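Local atomic coordinates of putative hemin ABC transport system, membrane protein (Burkholderia cenocepacia J2315, PDB entry 5B57), a protein that probably carries heme across the cell membrane as the transmembrane permease subunit of an ABC importer. Residues A[50-55]-A[321-326]; A[73-78]-A[348-353]; A[125-130]-A[268-273]; A[151-156]-A[167-172]. All blocks are in the same frame, centred on the assembly; numbering follows the deposited sequence.

Interaction 1 of 4, residues A[50-55]-A[321-326]; sequences RFAPFV and LACGPD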
loop_
_atom_site.group_PDB
_atom_site.type_symbol
_atom_site.label_atom_id
_atom_site.label_comp_id
_atom_site.label_asym_id
_atom_site.label_seq_id
_atom_site.Cartn_x
_atom_site.Cartn_y
_atom_site.Cartn_z
ATOM N N ARG A 50 -22.538 19.282 7.699
ATOM C CA ARG A 50 -23.093 18.040 8.210
ATOM C C ARG A 50 -23.415 18.264 9.685
ATOM O O ARG A 50 -22.567 18.774 10.430
ATOM C CB ARG A 50 -22.096 16.896 8.008
ATOM C CG ARG A 50 -20.664 17.238 8.430
ATOM C CD ARG A 50 -19.648 17.000 7.316
ATOM N NE ARG A 50 -19.788 15.701 6.673
ATOM C CZ ARG A 50 -18.867 15.184 5.867
ATOM N NH1 ARG A 50 -17.762 15.870 5.634
ATOM N NH2 ARG A 50 -19.041 13.992 5.300
ATOM N N PHE A 51 -24.650 17.921 10.093
ATOM C CA PHE A 51 -25.211 18.413 11.355
ATOM C C PHE A 51 -24.688 17.623 12.553
ATOM O O PHE A 51 -25.455 17.192 13.419
ATOM C CB PHE A 51 -26.757 18.448 11.294
ATOM C CG PHE A 51 -27.470 17.092 11.399
ATOM C CD1 PHE A 51 -26.831 15.883 11.141
ATOM C CD2 PHE A 51 -28.826 17.057 11.740
ATOM C CE1 PHE A 51 -27.533 14.668 11.244
ATOM C CE2 PHE A 51 -29.524 15.858 11.839
ATOM C CZ PHE A 51 -28.882 14.664 11.593
ATOM N N ALA A 52 -23.359 17.467 12.609
ATOM C CA ALA A 52 -22.709 16.636 13.624
ATOM C C ALA A 52 -23.036 17.067 15.044
ATOM O O ALA A 52 -23.776 16.342 15.724
ATOM C CB ALA A 52 -21.202 16.630 13.373
ATOM N N PRO A 53 -22.606 18.287 15.526
ATOM C CA PRO A 53 -22.375 18.524 16.976
ATOM C C PRO A 53 -23.301 17.857 17.991
ATOM O O PRO A 53 -22.959 17.750 19.174
ATOM C CB PRO A 53 -22.496 20.047 17.093
ATOM C CG PRO A 53 -22.067 20.547 15.778
ATOM C CD PRO A 53 -22.573 19.554 14.772
ATOM N N PHE A 54 -24.474 17.400 17.554
ATOM C CA PHE A 54 -25.310 16.591 18.430
ATOM C C PHE A 54 -24.687 15.225 18.663
ATOM O O PHE A 54 -24.740 14.718 19.788
ATOM C CB PHE A 54 -26.729 16.480 17.854
ATOM C CG PHE A 54 -27.419 17.815 17.691
ATOM C CD1 PHE A 54 -28.061 18.413 18.760
ATOM C CD2 PHE A 54 -27.390 18.487 16.476
ATOM C CE1 PHE A 54 -28.672 19.646 18.612
ATOM C CE2 PHE A 54 -27.998 19.716 16.328
ATOM C CZ PHE A 54 -28.636 20.296 17.393
ATOM N N VAL A 55 -24.072 14.628 17.629
ATOM C CA VAL A 55 -23.304 13.391 17.814
ATOM C C VAL A 55 -22.237 13.589 18.887
ATOM O O VAL A 55 -22.145 12.806 19.846
ATOM C CB VAL A 55 -22.698 12.928 16.480
ATOM C CG1 VAL A 55 -21.811 11.714 16.685
ATOM C CG2 VAL A 55 -23.805 12.568 15.522
ATOM N N LEU A 321 -17.099 7.817 9.912
ATOM C CA LEU A 321 -18.287 7.364 9.192
ATOM C C LEU A 321 -19.567 8.060 9.641
ATOM O O LEU A 321 -20.572 7.991 8.926
ATOM C CB LEU A 321 -18.458 5.862 9.367
ATOM C CG LEU A 321 -17.370 5.084 8.639
ATOM C CD1 LEU A 321 -17.058 3.727 9.306
ATOM C CD2 LEU A 321 -17.764 4.912 7.164
ATOM N N ALA A 322 -19.574 8.702 10.814
ATOM C CA ALA A 322 -20.734 9.474 11.241
ATOM C C ALA A 322 -20.622 10.946 10.898
ATOM O O ALA A 322 -21.648 11.611 10.768
ATOM C CB ALA A 322 -20.963 9.326 12.750
ATOM N N CYS A 323 -19.421 11.488 10.752
ATOM C CA CYS A 323 -19.311 12.932 10.600
ATOM C C CYS A 323 -18.292 13.354 9.545
ATOM O O CYS A 323 -18.051 14.566 9.390
ATOM C CB CYS A 323 -18.963 13.574 11.949
ATOM S SG CYS A 323 -19.831 12.860 13.387
ATOM N N GLY A 324 -17.698 12.416 8.812
ATOM C CA GLY A 324 -16.701 12.760 7.824
ATOM C C GLY A 324 -15.314 12.884 8.418
ATOM O O GLY A 324 -15.109 12.714 9.624
ATOM N N PRO A 325 -14.314 13.161 7.582
ATOM C CA PRO A 325 -12.936 13.193 8.083
ATOM C C PRO A 325 -12.522 14.497 8.734
ATOM O O PRO A 325 -11.391 14.562 9.220
ATOM C CB PRO A 325 -12.100 12.935 6.817
ATOM C CG PRO A 325 -12.939 13.412 5.692
ATOM C CD PRO A 325 -14.377 13.199 6.110
ATOM N N ASP A 326 -13.363 15.533 8.747
ATOM C CA ASP A 326 -12.953 16.837 9.272
ATOM C C ASP A 326 -12.252 16.700 10.622
ATOM O O ASP A 326 -12.882 16.309 11.613
ATOM C CB ASP A 326 -14.163 17.771 9.401
ATOM C CG ASP A 326 -13.775 19.204 9.860
ATOM O OD1 ASP A 326 -12.679 19.422 10.435
ATOM O OD2 ASP A 326 -14.587 20.136 9.643
#
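One face of the R50 guanidinium lies against the backbone near the end of helix 311-323: C323 O and G324 CA sit over that face toward its rim, while P325 CD comes in obliquely. In this FecCD-type permease the contact joins the lead-in to the first transmembrane helix, 54-72, to the turn between helices 311-323 and 327-352. R50 NE is 3.4 Å from C323 O, yet the oxygen stands above the guanidinium plane and no hydrogen bond forms; the group rests on the peptide. G324 suits its place twice over, since it departs from helical angles with positive phi (85°) and, without a side chain, lets R50 NH2 come to 3.7 Å from its CA. A long, bent arginine is apt because its tip continues past the turn; no salt bridge joins the two segments, and R50 NH1 instead pairs with an acidic side chain on the chain of another protein, probably the ATPase partner. D326 then caps the next helix and is tied to N267 and R328. Deeper, buried C323 meets small apolar groups: its SG lies 4.0 Å from A52 CB, and V55 CG1 approaches the same sulfur to 4.0 Å.

Interaction 2 of 4, residues A[73-78]-A[348-353]; sequences VGAYRI and AARTVA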
loop_
_atom_site.group_PDB
_atom_site.type_symbol
_atom_site.label_atom_id
_atom_site.label_comp_id
_atom_site.label_asym_id
_atom_site.label_seq_id
_atom_site.Cartn_x
_atom_site.Cartn_y
_atom_site.Cartn_z
ATOM N N VAL A 73 -20.666 -0.192 40.079
ATOM C CA VAL A 73 -20.741 -1.600 39.710
ATOM C C VAL A 73 -19.378 -2.308 39.729
ATOM O O VAL A 73 -19.247 -3.360 39.125
ATOM C CB VAL A 73 -21.417 -1.775 38.339
ATOM C CG1 VAL A 73 -22.937 -1.576 38.439
ATOM C CG2 VAL A 73 -20.793 -0.817 37.349
ATOM N N GLY A 74 -18.371 -1.800 40.434
ATOM C CA GLY A 74 -17.143 -2.585 40.536
ATOM C C GLY A 74 -17.244 -3.769 41.489
ATOM O O GLY A 74 -18.316 -4.361 41.627
ATOM N N ALA A 75 -16.158 -4.125 42.190
ATOM C CA ALA A 75 -16.273 -5.203 43.177
ATOM C C ALA A 75 -17.125 -4.809 44.386
ATOM O O ALA A 75 -17.667 -5.702 45.049
ATOM C CB ALA A 75 -14.896 -5.673 43.644
ATOM N N TYR A 76 -17.245 -3.502 44.682
ATOM C CA TYR A 76 -18.055 -2.939 45.778
ATOM C C TYR A 76 -19.362 -2.408 45.186
ATOM O O TYR A 76 -19.343 -1.439 44.419
ATOM C CB TYR A 76 -17.267 -1.820 46.480
ATOM C CG TYR A 76 -17.968 -1.050 47.599
ATOM C CD1 TYR A 76 -18.019 -1.560 48.887
ATOM C CD2 TYR A 76 -18.541 0.210 47.376
ATOM C CE1 TYR A 76 -18.650 -0.863 49.917
ATOM C CE2 TYR A 76 -19.177 0.918 48.409
ATOM C CZ TYR A 76 -19.223 0.368 49.676
ATOM O OH TYR A 76 -19.833 1.019 50.724
ATOM N N ARG A 77 -20.494 -3.040 45.520
ATOM C CA ARG A 77 -21.768 -2.684 44.888
ATOM C C ARG A 77 -22.530 -1.677 45.742
ATOM O O ARG A 77 -22.756 -1.898 46.932
ATOM C CB ARG A 77 -22.645 -3.914 44.646
ATOM C CG ARG A 77 -21.948 -5.060 43.969
ATOM C CD ARG A 77 -21.110 -4.534 42.852
ATOM N NE ARG A 77 -20.542 -5.590 42.028
ATOM C CZ ARG A 77 -20.848 -5.764 40.745
ATOM N NH1 ARG A 77 -21.714 -4.945 40.146
ATOM N NH2 ARG A 77 -20.276 -6.744 40.056
ATOM N N ILE A 78 -22.945 -0.579 45.130
ATOM C CA ILE A 78 -23.592 0.476 45.893
ATOM C C ILE A 78 -24.535 1.235 44.968
ATOM O O ILE A 78 -24.182 1.504 43.813
ATOM C CB ILE A 78 -22.540 1.377 46.556
ATOM C CG1 ILE A 78 -23.219 2.484 47.344
ATOM C CG2 ILE A 78 -21.528 1.938 45.549
ATOM C CD1 ILE A 78 -22.353 2.975 48.426
ATOM N N ALA A 348 -16.877 -4.196 31.373
ATOM C CA ALA A 348 -17.118 -5.582 30.988
ATOM C C ALA A 348 -16.178 -6.559 31.707
ATOM O O ALA A 348 -16.613 -7.634 32.133
ATOM C CB ALA A 348 -17.012 -5.740 29.480
ATOM N N ALA A 349 -14.893 -6.225 31.851
ATOM C CA ALA A 349 -13.964 -7.184 32.465
ATOM C C ALA A 349 -14.301 -7.403 33.941
ATOM O O ALA A 349 -14.392 -8.540 34.418
ATOM C CB ALA A 349 -12.524 -6.688 32.323
ATOM N N ARG A 350 -14.498 -6.295 34.694
ATOM C CA ARG A 350 -14.791 -6.380 36.110
ATOM C C ARG A 350 -16.167 -6.983 36.390
ATOM O O ARG A 350 -16.639 -7.020 37.529
ATOM C CB ARG A 350 -14.685 -4.998 36.758
ATOM C CG ARG A 350 -13.456 -4.814 37.650
ATOM C CD ARG A 350 -13.834 -4.880 39.150
ATOM N NE ARG A 350 -12.791 -5.425 40.032
ATOM C CZ ARG A 350 -12.670 -6.711 40.349
ATOM N NH1 ARG A 350 -13.512 -7.608 39.848
ATOM N NH2 ARG A 350 -11.699 -7.105 41.157
ATOM N N THR A 351 -16.834 -7.484 35.351
ATOM C CA THR A 351 -18.232 -7.893 35.487
ATOM C C THR A 351 -18.564 -9.281 34.929
ATOM O O THR A 351 -19.014 -10.153 35.680
ATOM C CB THR A 351 -19.139 -6.835 34.831
ATOM O OG1 THR A 351 -19.218 -5.681 35.686
ATOM C CG2 THR A 351 -20.532 -7.385 34.563
ATOM N N VAL A 352 -18.322 -9.508 33.628
ATOM C CA VAL A 352 -18.787 -10.684 32.883
ATOM C C VAL A 352 -18.308 -11.983 33.524
ATOM O O VAL A 352 -18.915 -13.041 33.332
ATOM C CB VAL A 352 -18.351 -10.629 31.398
ATOM C CG1 VAL A 352 -16.865 -10.917 31.239
ATOM C CG2 VAL A 352 -19.138 -11.612 30.554
ATOM N N ALA A 353 -17.220 -11.924 34.295
ATOM C CA ALA A 353 -16.657 -13.127 34.906
ATOM C C ALA A 353 -16.366 -12.897 36.375
ATOM O O ALA A 353 -15.356 -13.363 36.913
ATOM C CB ALA A 353 -15.392 -13.582 34.176
#
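The backbone of the loop 73-78 comes closest to the last turn of helix 327-352 at G74 and R350, whose CA atoms are 6.3 Å apart, and no hydrogen bond crosses between the two segments. Contact is made chiefly by R350, which starts toward the loop and bends at chi2 and chi3. Its CD lies 3.9 Å from A75 N, and the chain then turns so that one face of the guanidinium looks at a methyl group: A75 CB stands over the centre of that face, 4.1 Å from R350 CZ. A small residue such as alanine suits this spot, and beside it G74 CA is 4.3 Å from R350 CD. R350 was modelled in two conformers and touches a crystal neighbour, so this placement is tentative; the same side chain also reaches D357 and R107.

Nearby, T351 OG1 is 4.1 Å from V73 O, too far for a bond, and instead makes a weak hydrogen bond back to L347 O, a common use of threonine inside a helix. V73 O sits over one face of the R77 guanidinium, 3.1 Å above its plane, without a hydrogen bond. The like charges of R77 NH2 and R350 NH1 are 6.8 Å apart. A348 O receives both T351 N and V352 N as the helix winds down. The contact thus joins the loop between helices 54-72 and 80-87 to the end of helix 327-352 in the FecCD-type helical fold, probably on the periplasmic side.

Interaction 3 of 4, residues A[125-130]-A[268-273]; sequences MQALFR and ALQLGE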
loop_
_atom_site.group_PDB
_atom_site.type_symbol
_atom_site.label_atom_id
_atom_site.label_comp_id
_atom_site.label_asym_id
_atom_site.label_seq_id
_atom_site.Cartn_x
_atom_site.Cartn_y
_atom_site.Cartn_z
ATOM N N MET A 125 -2.918 10.324 13.892
ATOM C CA MET A 125 -2.016 9.512 13.073
ATOM C C MET A 125 -2.670 9.072 11.772
ATOM O O MET A 125 -2.003 9.013 10.734
ATOM C CB MET A 125 -1.541 8.307 13.856
ATOM C CG MET A 125 -0.628 8.690 14.993
ATOM S SD MET A 125 1.079 8.583 14.478
ATOM C CE MET A 125 1.161 6.851 14.025
ATOM N N GLN A 126 -3.972 8.757 11.797
ATOM C CA GLN A 126 -4.635 8.333 10.565
ATOM C C GLN A 126 -4.768 9.480 9.575
ATOM O O GLN A 126 -4.698 9.273 8.354
ATOM C CB GLN A 126 -5.994 7.746 10.893
ATOM C CG GLN A 126 -5.852 6.369 11.451
ATOM C CD GLN A 126 -6.921 6.020 12.450
ATOM O OE1 GLN A 126 -8.122 6.094 12.157
ATOM N NE2 GLN A 126 -6.495 5.619 13.641
ATOM N N ALA A 127 -4.959 10.700 10.075
ATOM C CA ALA A 127 -4.820 11.872 9.215
ATOM C C ALA A 127 -3.388 11.992 8.721
ATOM O O ALA A 127 -3.131 11.972 7.518
ATOM C CB ALA A 127 -5.248 13.142 9.951
ATOM N N LEU A 128 -2.437 12.061 9.649
ATOM C CA LEU A 128 -1.033 12.211 9.284
ATOM C C LEU A 128 -0.596 11.226 8.196
ATOM O O LEU A 128 0.114 11.608 7.261
ATOM C CB LEU A 128 -0.168 12.049 10.530
ATOM C CG LEU A 128 1.317 12.194 10.243
ATOM C CD1 LEU A 128 1.579 13.637 10.071
ATOM C CD2 LEU A 128 2.102 11.668 11.392
ATOM N N PHE A 129 -1.013 9.962 8.289
ATOM C CA PHE A 129 -0.621 8.973 7.282
ATOM C C PHE A 129 -1.613 8.858 6.152
ATOM O O PHE A 129 -1.412 8.019 5.269
ATOM C CB PHE A 129 -0.441 7.582 7.893
ATOM C CG PHE A 129 0.791 7.454 8.706
ATOM C CD1 PHE A 129 1.984 7.097 8.115
ATOM C CD2 PHE A 129 0.770 7.724 10.058
ATOM C CE1 PHE A 129 3.139 6.994 8.856
ATOM C CE2 PHE A 129 1.927 7.633 10.806
ATOM C CZ PHE A 129 3.116 7.263 10.193
ATOM N N ARG A 130 -2.691 9.646 6.174
ATOM C CA ARG A 130 -3.683 9.585 5.116
ATOM C C ARG A 130 -4.137 8.149 4.930
ATOM O O ARG A 130 -4.225 7.621 3.822
ATOM C CB ARG A 130 -3.120 10.160 3.827
ATOM C CG ARG A 130 -3.451 11.598 3.637
ATOM C CD ARG A 130 -2.433 12.234 2.767
ATOM N NE ARG A 130 -1.133 12.131 3.407
ATOM C CZ ARG A 130 -0.091 11.519 2.849
ATOM N NH1 ARG A 130 -0.220 10.970 1.634
ATOM N NH2 ARG A 130 1.072 11.465 3.499
ATOM N N ALA A 268 -5.851 19.897 5.816
ATOM C CA ALA A 268 -5.258 20.251 4.529
ATOM C C ALA A 268 -4.338 19.150 4.020
ATOM O O ALA A 268 -4.290 18.904 2.810
ATOM C CB ALA A 268 -4.510 21.581 4.631
ATOM N N LEU A 269 -3.629 18.476 4.929
ATOM C CA LEU A 269 -2.754 17.360 4.581
ATOM C C LEU A 269 -3.506 16.134 4.064
ATOM O O LEU A 269 -2.925 15.321 3.334
ATOM C CB LEU A 269 -1.925 16.991 5.798
ATOM C CG LEU A 269 -0.960 15.843 5.623
ATOM C CD1 LEU A 269 0.039 16.214 4.547
ATOM C CD2 LEU A 269 -0.285 15.594 6.962
ATOM N N GLN A 270 -4.795 15.999 4.393
ATOM C CA GLN A 270 -5.617 14.922 3.854
ATOM C C GLN A 270 -5.827 15.035 2.359
ATOM O O GLN A 270 -6.413 14.126 1.751
ATOM C CB GLN A 270 -6.961 14.915 4.565
ATOM C CG GLN A 270 -6.813 14.567 6.003
ATOM C CD GLN A 270 -5.851 13.439 6.109
ATOM O OE1 GLN A 270 -6.110 12.350 5.587
ATOM N NE2 GLN A 270 -4.684 13.706 6.691
ATOM N N LEU A 271 -5.367 16.115 1.759
ATOM C CA LEU A 271 -5.611 16.451 0.375
ATOM C C LEU A 271 -4.500 15.965 -0.529
ATOM O O LEU A 271 -4.659 15.945 -1.754
ATOM C CB LEU A 271 -5.766 17.972 0.298
ATOM C CG LEU A 271 -6.704 18.659 -0.648
ATOM C CD1 LEU A 271 -7.369 19.688 0.162
ATOM C CD2 LEU A 271 -5.856 19.349 -1.637
ATOM N N GLY A 272 -3.406 15.540 0.085
ATOM C CA GLY A 272 -2.130 15.258 -0.538
ATOM C C GLY A 272 -1.043 16.005 0.197
ATOM O O GLY A 272 -1.242 17.169 0.588
ATOM N N GLU A 273 0.102 15.372 0.411
ATOM C CA GLU A 273 1.205 16.076 1.054
ATOM C C GLU A 273 1.651 17.290 0.216
ATOM O O GLU A 273 1.776 18.409 0.740
ATOM C CB GLU A 273 2.355 15.118 1.336
ATOM C CG GLU A 273 3.651 15.820 1.739
ATOM C CD GLU A 273 4.663 14.888 2.381
ATOM O OE1 GLU A 273 4.246 13.871 2.997
ATOM O OE2 GLU A 273 5.874 15.191 2.265
#
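A single hydrogen bond crosses this contact: Q270 NE2 donates to A127 O (2.5 Å, 150° at the hydrogen), modelled so short that its exact length is doubtful. The carbonyl belongs to the last turn of helix 94-128 and also accepts R130 N, so two N-H groups probably share it. R130 closes the helix in a Schellman motif with positive phi. Glutamine suits its post because its chain, bent at chi2 (-43°), carries the amide back across to A127; the same NE2 bonds weakly to L266 O. Apolar packing is limited to L128 CD1 and L269 CD2, 4.1 Å apart, where two buried leucine branches meet. Charge and van der Waals contact fall to R130. Its aliphatic part crosses the Q270 side chain at a slant, with CG 3.4 Å from Q270 OE1, and E273 CB sits over one face of the guanidinium. R130 NH2 is 4.0 Å from E273 OE1, but that oxygen lies well out of the guanidinium plane and no N-H points at it; E273 has its salt bridge with K287. R130 and Q270 also pack on the chain of another protein. Short helices 263-269 and 273-278 probably form the cytoplasmic coupling element that meets the ATPase subunit, as in the related importer BtuC.

Interaction 4 of 4, residues A[151-156]-A[167-172]; sequences TLIVLG and AALPVA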
loop_
_atom_site.group_PDB
_atom_site.type_symbol
_atom_site.label_atom_id
_atom_site.label_comp_id
_atom_site.label_asym_id
_atom_site.label_seq_id
_atom_site.Cartn_x
_atom_site.Cartn_y
_atom_site.Cartn_z
ATOM N N THR A 151 12.872 -4.171 31.230
ATOM C CA THR A 151 14.198 -3.887 31.772
ATOM C C THR A 151 14.151 -3.720 33.287
ATOM O O THR A 151 15.022 -4.223 34.006
ATOM C CB THR A 151 14.773 -2.633 31.123
ATOM O OG1 THR A 151 14.910 -2.847 29.714
ATOM C CG2 THR A 151 16.116 -2.310 31.715
ATOM N N LEU A 152 13.113 -3.041 33.790
ATOM C CA LEU A 152 13.004 -2.783 35.219
ATOM C C LEU A 152 12.500 -3.996 35.989
ATOM O O LEU A 152 13.030 -4.307 37.061
ATOM C CB LEU A 152 12.084 -1.590 35.494
ATOM C CG LEU A 152 11.901 -1.369 37.019
ATOM C CD1 LEU A 152 13.171 -0.944 37.690
ATOM C CD2 LEU A 152 10.842 -0.372 37.360
ATOM N N ILE A 153 11.466 -4.675 35.491
ATOM C CA ILE A 153 10.923 -5.818 36.230
ATOM C C ILE A 153 11.986 -6.904 36.398
ATOM O O ILE A 153 12.068 -7.548 37.450
ATOM C CB ILE A 153 9.652 -6.354 35.539
ATOM C CG1 ILE A 153 8.529 -5.314 35.515
ATOM C CG2 ILE A 153 9.186 -7.676 36.157
ATOM C CD1 ILE A 153 7.243 -5.850 34.930
ATOM N N VAL A 154 12.840 -7.098 35.384
ATOM C CA VAL A 154 13.770 -8.228 35.359
ATOM C C VAL A 154 15.134 -7.880 35.945
ATOM O O VAL A 154 15.775 -8.741 36.564
ATOM C CB VAL A 154 13.908 -8.773 33.925
ATOM C CG1 VAL A 154 14.958 -9.898 33.873
ATOM C CG2 VAL A 154 12.548 -9.240 33.396
ATOM N N LEU A 155 15.607 -6.639 35.769
ATOM C CA LEU A 155 16.850 -6.224 36.406
ATOM C C LEU A 155 16.579 -5.407 37.658
ATOM O O LEU A 155 16.971 -4.233 37.714
ATOM C CB LEU A 155 17.716 -5.460 35.408
ATOM C CG LEU A 155 17.964 -6.281 34.133
ATOM C CD1 LEU A 155 18.691 -5.498 33.072
ATOM C CD2 LEU A 155 18.704 -7.578 34.433
ATOM N N GLY A 156 15.924 -5.994 38.672
ATOM C CA GLY A 156 15.557 -5.315 39.900
ATOM C C GLY A 156 16.653 -4.445 40.503
ATOM O O GLY A 156 16.457 -3.241 40.704
ATOM N N ALA A 167 6.166 4.020 41.620
ATOM C CA ALA A 167 6.438 5.032 40.610
ATOM C C ALA A 167 7.648 4.665 39.753
ATOM O O ALA A 167 7.912 5.343 38.759
ATOM C CB ALA A 167 6.654 6.399 41.266
ATOM N N ALA A 168 8.371 3.597 40.104
ATOM C CA ALA A 168 9.482 3.115 39.288
ATOM C C ALA A 168 9.007 2.469 37.987
ATOM O O ALA A 168 9.609 2.689 36.934
ATOM C CB ALA A 168 10.330 2.116 40.080
ATOM N N LEU A 169 7.924 1.680 38.025
ATOM C CA LEU A 169 7.505 0.996 36.801
ATOM C C LEU A 169 7.028 1.979 35.726
ATOM O O LEU A 169 7.643 2.025 34.644
ATOM C CB LEU A 169 6.483 -0.089 37.129
ATOM C CG LEU A 169 6.167 -0.998 35.938
ATOM C CD1 LEU A 169 7.378 -1.339 35.108
ATOM C CD2 LEU A 169 5.653 -2.265 36.528
ATOM N N PRO A 170 5.996 2.816 35.955
ATOM C CA PRO A 170 5.560 3.722 34.873
ATOM C C PRO A 170 6.646 4.662 34.380
ATOM O O PRO A 170 6.686 4.975 33.184
ATOM C CB PRO A 170 4.401 4.498 35.511
ATOM C CG PRO A 170 4.709 4.476 36.950
ATOM C CD PRO A 170 5.271 3.103 37.208
ATOM N N VAL A 171 7.535 5.126 35.258
ATOM C CA VAL A 171 8.601 6.032 34.832
ATOM C C VAL A 171 9.574 5.320 33.899
ATOM O O VAL A 171 10.057 5.909 32.927
ATOM C CB VAL A 171 9.303 6.645 36.062
ATOM C CG1 VAL A 171 10.550 7.406 35.668
ATOM C CG2 VAL A 171 8.349 7.568 36.787
ATOM N N ALA A 172 9.859 4.039 34.155
ATOM C CA ALA A 172 10.722 3.281 33.247
ATOM C C ALA A 172 10.065 3.113 31.886
ATOM O O ALA A 172 10.684 3.387 30.859
ATOM C CB ALA A 172 11.063 1.917 33.844
#
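L152 of helix 141-154 reaches across to the first turn of helix 168-188, forming the heart of a helical hairpin in which the second helix runs back against the first. The tight part lies around this one leucine. With CG anti to the backbone N, chi1 177° carries CD2 to A168, where it settles 3.7 Å from CB and also touches the carbonyl. The same methyl lies 4.2 Å from L169 CD1. Alanines at 168 and 172, one helical turn apart on the face toward L152, suit the place because their short side chains let the larger leucine come in close to the backbone.

A sparser contact is that of I153. Its CG1 meets only L169 CD1 across the contact, at 4.2 Å, the two chains slanting past each other; a branched apolar residue serves well here, since I153 is backed by S228 and L229 of helix 223-234. The loose side faces the surface, toward the connection between the two helices. There order declines: G156 and A167 are exposed and poorly ordered, and residues 158-163 are not modelled. Away from that disordered end, the seam closes on two beta carbons, L152 CB and A172 CB, at 4.0 Å.

In the fold
The four contacts mark different corners of one helical permease. Interactions 1 and 3 lie near each other, centres 18 Å apart and nearest atoms about 6 Å, and both pack on the chain of another protein, which places them on the probable ATPase-facing side. Interactions 2 and 4 touch no other chain of the assembly; their centres are 30 Å apart. Interaction 2 lies 33 Å from interaction 1, centre to centre, at the other end of helix 54-72, while helix 327-352 leads from the turn of interaction 1 to interaction 2. Interaction 4 lies across the centre of the chain from interactions 1 and 3, with centres 43 and 37 Å away.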